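Probable ss-1,3-N-acetylglucosaminyltransferase (Staphylococcus aureus subsp. aureus N315, PDB 6H21) is probably a glycosyltransferase with a family 2 domain of the GT-A type, modelled here with manganese and uridine-diphosphate-N-acetylglucosamine. Local coordinates at residues M26-N31 / G65-V70; S41-T46 / K75-F80. All coordinates share one frame; numbering follows the deposited sequence.

Contact 1 of 2, residues M26-N31 / G65-V70; sequences MPTFNN and GETLNV. With UD1 (uridine-diphosphate-N-acetylglucosamine), chain X.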
# COMPACT_ATOMS: atom_id res chain seq x y z
N MET C 26 25.43 -40.61 11.45
CA MET C 26 24.28 -40.39 12.31
C MET C 26 24.72 -39.74 13.62
O MET C 26 25.27 -40.41 14.49
CB MET C 26 23.55 -41.70 12.62
CG MET C 26 22.30 -41.51 13.45
SD MET C 26 21.41 -43.06 13.74
CE MET C 26 22.57 -43.92 14.79
N PRO C 27 24.46 -38.43 13.82
CA PRO C 27 24.64 -37.80 15.13
C PRO C 27 23.50 -38.23 16.07
O PRO C 27 22.38 -38.40 15.61
CB PRO C 27 24.58 -36.30 14.81
CG PRO C 27 23.67 -36.22 13.61
CD PRO C 27 23.95 -37.48 12.82
N THR C 28 23.83 -38.42 17.35
CA THR C 28 22.86 -38.78 18.38
C THR C 28 22.98 -37.80 19.55
O THR C 28 24.03 -37.21 19.77
CB THR C 28 23.05 -40.23 18.85
OG1 THR C 28 24.35 -40.38 19.44
CG2 THR C 28 22.91 -41.24 17.73
N PHE C 29 21.87 -37.63 20.28
CA PHE C 29 21.84 -36.85 21.50
C PHE C 29 20.57 -37.19 22.29
O PHE C 29 19.46 -36.85 21.87
CB PHE C 29 21.91 -35.35 21.20
CG PHE C 29 21.85 -34.49 22.43
CD1 PHE C 29 22.90 -34.49 23.34
CD2 PHE C 29 20.73 -33.72 22.71
CE1 PHE C 29 22.85 -33.71 24.48
CE2 PHE C 29 20.68 -32.93 23.86
CZ PHE C 29 21.74 -32.93 24.74
N ASN C 30 20.75 -37.90 23.41
CA ASN C 30 19.67 -38.24 24.37
C ASN C 30 18.52 -38.98 23.69
O ASN C 30 17.35 -38.70 23.98
CB ASN C 30 19.14 -36.99 25.07
CG ASN C 30 20.13 -36.41 26.06
OD1 ASN C 30 21.21 -36.96 26.25
ND2 ASN C 30 19.75 -35.31 26.69
N ASN C 31 18.83 -39.92 22.80
CA ASN C 31 17.80 -40.69 22.10
C ASN C 31 17.29 -41.82 23.00
O ASN C 31 16.11 -42.16 22.98
CB ASN C 31 18.32 -41.22 20.77
CG ASN C 31 18.84 -40.11 19.88
OD1 ASN C 31 20.02 -39.77 19.93
ND2 ASN C 31 17.96 -39.49 19.12
N GLY C 65 23.38 -42.22 30.89
CA GLY C 65 24.10 -43.28 30.20
C GLY C 65 23.25 -44.09 29.23
O GLY C 65 23.76 -45.03 28.61
N GLU C 66 21.97 -43.72 29.05
CA GLU C 66 20.99 -44.52 28.30
C GLU C 66 21.42 -44.64 26.83
O GLU C 66 21.49 -45.75 26.32
CB GLU C 66 19.58 -43.94 28.39
CG GLU C 66 18.92 -44.13 29.75
N THR C 67 21.68 -43.50 26.16
CA THR C 67 22.00 -43.48 24.72
C THR C 67 23.32 -44.23 24.47
O THR C 67 23.45 -45.02 23.53
CB THR C 67 22.08 -42.06 24.16
OG1 THR C 67 20.82 -41.42 24.33
CG2 THR C 67 22.43 -42.02 22.68
N LEU C 68 24.31 -43.98 25.34
CA LEU C 68 25.60 -44.60 25.14
C LEU C 68 25.47 -46.12 25.32
O LEU C 68 26.08 -46.88 24.57
CB LEU C 68 26.62 -44.00 26.10
CG LEU C 68 28.07 -44.37 25.78
N ASN C 69 24.67 -46.53 26.30
CA ASN C 69 24.40 -47.94 26.58
C ASN C 69 23.76 -48.63 25.36
O ASN C 69 24.04 -49.79 25.09
CB ASN C 69 23.54 -48.11 27.83
CG ASN C 69 23.28 -49.56 28.20
OD1 ASN C 69 22.13 -49.93 28.45
ND2 ASN C 69 24.31 -50.38 28.24
N VAL C 70 22.89 -47.91 24.63
CA VAL C 70 22.26 -48.45 23.41
C VAL C 70 23.35 -48.65 22.34
O VAL C 70 23.43 -49.71 21.72
CB VAL C 70 21.12 -47.55 22.89
CG1 VAL C 70 20.69 -47.93 21.48
CG2 VAL C 70 19.92 -47.58 23.83
C1' UD1 X . 15.29 -30.77 11.62
C2' UD1 X . 15.09 -30.78 10.10
C3' UD1 X . 16.03 -31.81 9.47
C4' UD1 X . 17.46 -31.53 9.90
C5' UD1 X . 17.59 -31.37 11.42
C6' UD1 X . 19.00 -30.96 11.84
C7' UD1 X . 12.84 -30.19 9.29
C8' UD1 X . 11.46 -30.72 8.98
N2' UD1 X . 13.71 -31.09 9.77
O1' UD1 X . 14.97 -32.08 12.11
O3' UD1 X . 15.91 -31.76 8.04
O4' UD1 X . 18.29 -32.61 9.47
O5' UD1 X . 16.64 -30.42 11.93
O6' UD1 X . 19.46 -29.80 11.15
O7' UD1 X . 13.14 -29.03 9.10
N1 UD1 X . 21.50 -33.56 17.48
C2 UD1 X . 22.85 -33.37 17.83
N3 UD1 X . 23.20 -32.59 18.85
C4 UD1 X . 22.27 -31.96 19.57
C5 UD1 X . 20.92 -32.12 19.26
C6 UD1 X . 20.54 -32.93 18.18
O2 UD1 X . 23.76 -33.92 17.20
O4 UD1 X . 22.66 -31.26 20.53
C1B UD1 X . 21.22 -34.42 16.33
C2B UD1 X . 20.08 -35.40 16.55
O2' UD1 X . 20.50 -36.52 17.31
C3B UD1 X . 19.70 -35.73 15.11
C4B UD1 X . 20.03 -34.46 14.34
O4B UD1 X . 20.87 -33.65 15.18
O3B UD1 X . 20.50 -36.82 14.62
C5B UD1 X . 18.79 -33.65 13.99
O5B UD1 X . 17.96 -33.57 15.14
PA UD1 X . 16.39 -33.85 15.07
O1A UD1 X . 15.89 -33.69 16.47
O2A UD1 X . 16.05 -35.09 14.24
O3A UD1 X . 15.94 -32.57 14.25
PB UD1 X . 14.49 -32.40 13.59
O1B UD1 X . 13.87 -31.18 14.20
O2B UD1 X . 13.70 -33.69 13.56
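At the nucleotide pocket of the Rossmann-like GT-A domain, the turn that leaves strand 22-28 meets the start of helix 66-72, where Thr67 reaches Asn30 and Asn31. Its OG1 lies 2.9 Å from the backbone N of Asn31 and 3.4 Å from CA of Asn30. With chi1 at -60°, OG1 stands beside its own backbone N, and CG2, anti to that N, lies 4.1 Å from Thr28 OG1. Asp63 and the N of Gly32 both hydrogen-bond Thr67 OG1, so this hydroxyl ties the turn to the loop ahead of the helix, while Asp58 holds the hydroxyl of Thr28. The turn is also braced from within: Phe29 N donates to Asn31 OD1 over 2.9 Å, in a bent bond of 143°. The strand end and the turn also hold the ligand. Both ribose hydroxyls of UD1 donate to the carbonyl of Pro27, the shorter bond running 2.6 Å from O3B to Pro27 O. Phe29 is sandwiched: UD1 O4 sits 3.8 Å above one face of its ring, offset toward the rim, and Asn30 CG lies 4.0 Å above the centre of the opposite face.

Contact 2 of 2, residues S41-T46 / K75-F80; sequences SVLNQT and KGLVRF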
# COMPACT_ATOMS: atom_id res chain seq x y z
N SER C 41 17.21 -50.10 11.25
CA SER C 41 16.86 -49.75 9.87
C SER C 41 18.13 -49.62 9.02
O SER C 41 18.08 -49.89 7.82
CB SER C 41 15.97 -48.52 9.78
OG SER C 41 16.72 -47.31 9.77
N VAL C 42 19.25 -49.22 9.62
CA VAL C 42 20.52 -49.11 8.89
C VAL C 42 21.20 -50.48 8.76
O VAL C 42 21.81 -50.79 7.73
CB VAL C 42 21.49 -48.11 9.52
CG1 VAL C 42 22.80 -48.04 8.74
CG2 VAL C 42 20.87 -46.74 9.64
N LEU C 43 21.12 -51.31 9.81
CA LEU C 43 21.81 -52.59 9.79
C LEU C 43 21.09 -53.62 8.90
O LEU C 43 21.73 -54.58 8.46
CB LEU C 43 22.00 -53.10 11.22
CG LEU C 43 22.99 -52.28 12.05
CD1 LEU C 43 23.27 -52.94 13.38
CD2 LEU C 43 24.29 -52.05 11.29
N ASN C 44 19.80 -53.39 8.60
CA ASN C 44 18.98 -54.32 7.80
C ASN C 44 18.86 -53.82 6.35
O ASN C 44 17.80 -53.89 5.73
CB ASN C 44 17.62 -54.56 8.46
CG ASN C 44 17.72 -55.25 9.81
OD1 ASN C 44 18.67 -56.00 10.08
ND2 ASN C 44 16.74 -55.04 10.68
N GLN C 45 19.97 -53.38 5.76
CA GLN C 45 19.96 -52.92 4.36
C GLN C 45 20.13 -54.11 3.41
O GLN C 45 20.74 -55.12 3.76
CB GLN C 45 21.08 -51.90 4.13
CG GLN C 45 20.81 -50.55 4.77
CD GLN C 45 19.60 -49.88 4.14
OE1 GLN C 45 19.56 -49.64 2.94
NE2 GLN C 45 18.60 -49.60 4.97
N THR C 46 19.62 -53.97 2.18
CA THR C 46 19.86 -54.97 1.14
C THR C 46 21.31 -54.92 0.65
O THR C 46 21.82 -55.92 0.17
CB THR C 46 18.92 -54.78 -0.05
OG1 THR C 46 19.10 -53.45 -0.54
CG2 THR C 46 17.49 -55.04 0.34
N LYS C 75 28.59 -52.65 19.31
CA LYS C 75 30.04 -52.56 19.16
C LYS C 75 30.52 -53.71 18.26
O LYS C 75 30.06 -54.86 18.36
CB LYS C 75 30.78 -52.57 20.50
CG LYS C 75 32.08 -51.77 20.49
N GLY C 76 31.41 -53.36 17.33
CA GLY C 76 31.89 -54.30 16.34
C GLY C 76 31.06 -54.31 15.07
O GLY C 76 31.49 -54.92 14.10
N LEU C 77 29.86 -53.68 15.08
CA LEU C 77 28.96 -53.63 13.90
C LEU C 77 28.84 -52.20 13.37
O LEU C 77 28.27 -51.98 12.30
CB LEU C 77 27.57 -54.16 14.26
CG LEU C 77 27.47 -55.57 14.84
CD1 LEU C 77 26.01 -55.97 14.97
CD2 LEU C 77 28.23 -56.57 13.99
N VAL C 78 29.34 -51.23 14.14
CA VAL C 78 29.25 -49.82 13.84
C VAL C 78 30.57 -49.17 14.28
O VAL C 78 31.33 -49.75 15.06
CB VAL C 78 28.05 -49.16 14.56
CG1 VAL C 78 26.74 -49.88 14.27
CG2 VAL C 78 28.27 -49.07 16.06
N ARG C 79 30.82 -47.97 13.76
CA ARG C 79 31.89 -47.12 14.24
C ARG C 79 31.27 -46.05 15.13
O ARG C 79 30.14 -45.64 14.94
CB ARG C 79 32.67 -46.53 13.06
CG ARG C 79 33.39 -47.59 12.23
CD ARG C 79 34.12 -46.98 11.05
NE ARG C 79 35.16 -46.07 11.48
CZ ARG C 79 35.68 -45.12 10.71
NH1 ARG C 79 35.35 -45.04 9.44
NH2 ARG C 79 36.54 -44.26 11.23
N PHE C 80 32.03 -45.60 16.13
CA PHE C 80 31.47 -44.77 17.14
C PHE C 80 32.54 -43.86 17.75
O PHE C 80 33.64 -44.33 18.05
CB PHE C 80 30.85 -45.65 18.23
CG PHE C 80 30.58 -44.91 19.51
CD1 PHE C 80 29.63 -43.90 19.55
CD2 PHE C 80 31.26 -45.23 20.67
CE1 PHE C 80 29.37 -43.22 20.73
CE2 PHE C 80 31.00 -44.55 21.85
CZ PHE C 80 30.06 -43.54 21.88
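Leu43, in the last turn of helix 35-43, reaches across to Leu77 and Val78 at the entrance to strand 79-82, an apolar contact at the surface of the GT-A domain. The better-packed part is on the Val78 side. There Leu43 CD2 approaches Val78 CG1 to 4.4 Å and lies 4.1 Å from the carbonyl O of Leu77, and Val78 in turn rests on Leu54 and Ile56 of the neighbouring strand 52-58. The looser part is on the solvent side, where the exposed Leu77 extends its CD1 to within 4.4 Å of Leu43 CD1. Leu43 CG stands anti to the carbonyl carbon, and the chain, extended at chi2 (-172°), carries the methyls out to the other segment. Separately, Gln45 folds back so that its NE2 donates to Ser41 O at 2.9 Å, in the plane of that carbonyl, with an N-H...O angle of 155°; the same NE2 also bonds the backbone O of His116, and Tyr52 OH pairs with Val42 O. Between the two segments no hydrogen bond forms, so Leu43, Leu77 and Val78 meet through undirected van der Waals contact, while directional bonds, one within 41-46 and others to Tyr52 and His116, hold the helix end and the residues after it.

In the fold
The two contacts interleave along the chain: 26-31, 41-46, 65-70, 75-80, so contact 1 sets strand 22-28 against helix 66-72 and contact 2 sets helix 35-43 against strand 79-82. Strand 22-28 leads into helix 35-43, and helix 66-72 into strand 79-82; strands 22-28 and 79-82 both pair in parallel with strand 52-58 between them. Contact 1 gathers at the end of strand 22-28, beside the bound UD1, whereas contact 2 lies on the surface. Their centres are 15 Å apart and their nearest atoms about 4 Å, without touching. Together they tie the first strand and helix of the GT-A domain to the helix and strand that follow strand 52-58.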